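Local coordinates for protein AT-less polyketide synthase (Streptomyces platensis subsp. rosaceus, PDB 4QYR) that contains a ketosynthase domain of the isomigrastatin synthase, probably catalysing carbon-carbon bond formation by condensation of carrier-bound acyl units in polyketide chain elongation, at residues A[126-131]-A[202-207]. Numbering follows the deposited sequence.
Sequences SDYHHL and LLLSVD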
ATOM      1  N   SER A 126     -11.411   6.464   7.362  1.00 50.17           N
ATOM      2  CA  SER A 126     -12.757   6.109   6.934  1.00 54.03           C
ATOM      3  C   SER A 126     -13.773   6.930   7.716  1.00 49.65           C
ATOM      4  O   SER A 126     -14.695   6.391   8.318  1.00 50.86           O
ATOM      5  CB  SER A 126     -13.011   4.614   7.124  1.00 64.56           C
ATOM      6  OG  SER A 126     -11.957   3.857   6.567  1.00 70.91           O
ATOM      7  N   ASP A 127     -13.583   8.239   7.722  1.00 47.60           N
ATOM      8  CA  ASP A 127     -14.445   9.108   8.501  1.00 50.89           C
ATOM      9  C   ASP A 127     -15.917   8.973   8.081  1.00 46.00           C
ATOM     10  O   ASP A 127     -16.791   8.899   8.931  1.00 47.89           O
ATOM     11  CB  ASP A 127     -13.985  10.564   8.374  1.00 58.73           C
ATOM     12  CG  ASP A 127     -12.748  10.873   9.219  1.00 68.32           C
ATOM     13  OD1 ASP A 127     -12.024   9.925   9.625  1.00 71.82           O
ATOM     14  OD2 ASP A 127     -12.507  12.077   9.485  1.00 70.54           O
ATOM     15  N   TYR A 128     -16.187   8.916   6.779  1.00 39.40           N
ATOM     16  CA  TYR A 128     -17.563   8.885   6.276  1.00 34.44           C
ATOM     17  C   TYR A 128     -18.339   7.671   6.729  1.00 33.41           C
ATOM     18  O   TYR A 128     -19.531   7.757   7.021  1.00 35.37           O
ATOM     19  CB  TYR A 128     -17.572   8.921   4.757  1.00 30.86           C
ATOM     20  CG  TYR A 128     -18.894   9.292   4.125  1.00 32.20           C
ATOM     21  CD1 TYR A 128     -19.499  10.507   4.404  1.00 33.52           C
ATOM     22  CD2 TYR A 128     -19.503   8.459   3.196  1.00 33.13           C
ATOM     23  CE1 TYR A 128     -20.694  10.868   3.813  1.00 34.93           C
ATOM     24  CE2 TYR A 128     -20.702   8.813   2.596  1.00 33.72           C
ATOM     25  CZ  TYR A 128     -21.289  10.020   2.911  1.00 40.64           C
ATOM     26  OH  TYR A 128     -22.474  10.396   2.325  1.00 44.11           O
ATOM     27  N   HIS A 129     -17.655   6.533   6.761  1.00 35.35           N
ATOM     28  CA  HIS A 129     -18.275   5.263   7.094  1.00 33.62           C
ATOM     29  C   HIS A 129     -18.714   5.307   8.533  1.00 35.62           C
ATOM     30  O   HIS A 129     -19.751   4.749   8.886  1.00 38.07           O
ATOM     31  CB  HIS A 129     -17.307   4.118   6.856  1.00 33.40           C
ATOM     32  CG  HIS A 129     -17.955   2.774   6.759  1.00 38.99           C
ATOM     33  ND1 HIS A 129     -19.241   2.526   7.195  1.00 44.01           N
ATOM     34  CD2 HIS A 129     -17.490   1.600   6.267  1.00 38.81           C
ATOM     35  CE1 HIS A 129     -19.542   1.260   6.972  1.00 45.59           C
ATOM     36  NE2 HIS A 129     -18.498   0.677   6.408  1.00 44.49           N
ATOM     37  N   HIS A 130     -17.927   5.984   9.362  1.00 35.39           N
ATOM     38  CA  HIS A 130     -18.324   6.213  10.741  1.00 44.56           C
ATOM     39  C   HIS A 130     -19.575   7.086  10.749  1.00 50.04           C
ATOM     40  O   HIS A 130     -20.539   6.809  11.486  1.00 55.43           O
ATOM     41  CB  HIS A 130     -17.195   6.860  11.550  1.00 50.17           C
ATOM     42  CG  HIS A 130     -16.054   5.935  11.856  1.00 59.43           C
ATOM     43  ND1 HIS A 130     -14.736   6.340  11.825  1.00 61.97           N
ATOM     44  CD2 HIS A 130     -16.035   4.626  12.211  1.00 61.53           C
ATOM     45  CE1 HIS A 130     -13.955   5.321  12.140  1.00 61.49           C
ATOM     46  NE2 HIS A 130     -14.717   4.270  12.380  1.00 60.46           N
ATOM     47  N   LEU A 131     -19.570   8.117   9.902  1.00 47.90           N
ATOM     48  CA  LEU A 131     -20.675   9.064   9.824  1.00 40.23           C
ATOM     49  C   LEU A 131     -21.984   8.381   9.452  1.00 50.35           C
ATOM     50  O   LEU A 131     -23.035   8.730   9.987  1.00 44.27           O
ATOM     51  CB  LEU A 131     -20.362  10.160   8.812  1.00 44.62           C
ATOM     52  CG  LEU A 131     -21.448  11.217   8.612  1.00 46.00           C
ATOM     53  CD1 LEU A 131     -21.792  11.878   9.939  1.00 46.24           C
ATOM     54  CD2 LEU A 131     -21.015  12.251   7.590  1.00 39.26           C
ATOM     55  N   LEU A 202     -10.053  13.951   4.067  1.00 24.72           N
ATOM     56  CA  LEU A 202     -11.256  14.700   4.372  1.00 35.78           C
ATOM     57  C   LEU A 202     -11.692  14.451   5.806  1.00 40.57           C
ATOM     58  O   LEU A 202     -11.652  13.318   6.299  1.00 44.97           O
ATOM     59  CB  LEU A 202     -12.377  14.333   3.404  1.00 36.91           C
ATOM     60  CG  LEU A 202     -12.183  14.768   1.950  1.00 34.86           C
ATOM     61  CD1 LEU A 202     -13.336  14.326   1.080  1.00 37.09           C
ATOM     62  CD2 LEU A 202     -12.087  16.255   1.928  1.00 35.96           C
ATOM     63  N   LEU A 203     -12.100  15.521   6.474  1.00 41.67           N
ATOM     64  CA  LEU A 203     -12.462  15.465   7.884  1.00 41.66           C
ATOM     65  C   LEU A 203     -13.988  15.371   8.052  1.00 42.50           C
ATOM     66  O   LEU A 203     -14.685  16.384   8.070  1.00 42.88           O
ATOM     67  CB  LEU A 203     -11.905  16.693   8.598  1.00 40.71           C
ATOM     68  CG  LEU A 203     -10.504  17.087   8.131  1.00 38.35           C
ATOM     69  CD1 LEU A 203     -10.177  18.505   8.550  1.00 40.50           C
ATOM     70  CD2 LEU A 203      -9.499  16.149   8.722  1.00 39.89           C
ATOM     71  N   LEU A 204     -14.497  14.149   8.176  1.00 41.48           N
ATOM     72  CA  LEU A 204     -15.928  13.926   8.095  1.00 41.75           C
ATOM     73  C   LEU A 204     -16.496  13.309   9.360  1.00 47.89           C
ATOM     74  O   LEU A 204     -17.669  12.923   9.385  1.00 51.46           O
ATOM     75  CB  LEU A 204     -16.252  13.040   6.891  1.00 41.51           C
ATOM     76  CG  LEU A 204     -15.824  13.638   5.545  1.00 43.91           C
ATOM     77  CD1 LEU A 204     -16.141  12.697   4.395  1.00 43.17           C
ATOM     78  CD2 LEU A 204     -16.466  15.013   5.324  1.00 43.66           C
ATOM     79  N   SER A 205     -15.676  13.214  10.406  1.00 47.65           N
ATOM     80  CA  SER A 205     -16.149  12.699  11.695  1.00 46.44           C
ATOM     81  C   SER A 205     -15.327  13.214  12.867  1.00 46.18           C
ATOM     82  O   SER A 205     -14.257  13.792  12.697  1.00 46.03           O
ATOM     83  CB  SER A 205     -16.132  11.171  11.718  1.00 47.15           C
ATOM     84  OG  SER A 205     -14.927  10.693  12.314  1.00 51.79           O
ATOM     85  N   VAL A 206     -15.846  12.969  14.061  1.00 50.20           N
ATOM     86  CA  VAL A 206     -15.236  13.417  15.306  1.00 58.00           C
ATOM     87  C   VAL A 206     -14.084  12.540  15.775  1.00 61.51           C
ATOM     88  O   VAL A 206     -13.109  13.039  16.338  1.00 64.37           O
ATOM     89  CB  VAL A 206     -16.269  13.447  16.428  1.00 63.01           C
ATOM     90  CG1 VAL A 206     -15.700  14.129  17.633  1.00 65.18           C
ATOM     91  CG2 VAL A 206     -17.499  14.171  15.965  1.00 67.32           C
ATOM     92  N   ASP A 207     -14.226  11.236  15.547  1.00 58.14           N
ATOM     93  CA  ASP A 207     -13.314  10.222  16.054  1.00 58.02           C
ATOM     94  C   ASP A 207     -11.843  10.628  16.099  1.00 53.40           C
ATOM     95  O   ASP A 207     -11.241  10.651  17.176  1.00 53.44           O
ATOM     96  CB  ASP A 207     -13.451   8.947  15.219  1.00 63.94           C
ATOM     97  CG  ASP A 207     -14.827   8.311  15.347  1.00 70.52           C
ATOM     98  OD1 ASP A 207     -14.958   7.319  16.113  1.00 72.76           O
ATOM     99  OD2 ASP A 207     -15.768   8.803  14.676  1.00 69.37           O
TER
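D127, in the first turn of helix 127-135, reaches a loop of the thiolase-type ketosynthase fold and meets the backbone of L204. The loop joins strand 194-201 to helix 207-214. With CG anti to its own carbonyl carbon, the carboxylate of D127 extends to the loop backbone, where D127 OD2 accepts a hydrogen bond from L204 N at 3.2 Å. The N-H...O angle is 156°, and OD2 accepts through its anti lone pair, on the side away from OD1. The bond ties a buried carboxylate to a buried backbone amide.

The tight part of the contact lies around this bond. L204 CB packs on D127 CB at 3.7 Å. L204 CD1 sits 4.0 Å from CD1 of the Y128 ring, at an oblique approach. P90 of helix 90-106 touches both Y128 and L204. The Y128 hydroxyl is hydrogen-bonded to the backbone oxygen of E86. On the next turn, L131 CD2 lies 3.9 Å from L204 O.

The other side is looser and partly exposed. There the H130 ring and the D207 carboxylate stack, with their planes 26° apart. Their nearest ring approach is 3.9 Å, between H130 ND1 and D207 OD2. This side also lies at the dimer interface: H130 meets the ring of H129 of the second subunit, and D207 OD1 is bonded to N133 ND2 of that subunit. The other oxygen of D207 is held by the loop just before its helix, where S205 OG donates to D207 OD2 at 3.1 Å, on its anti side and 15° out of the carboxylate plane.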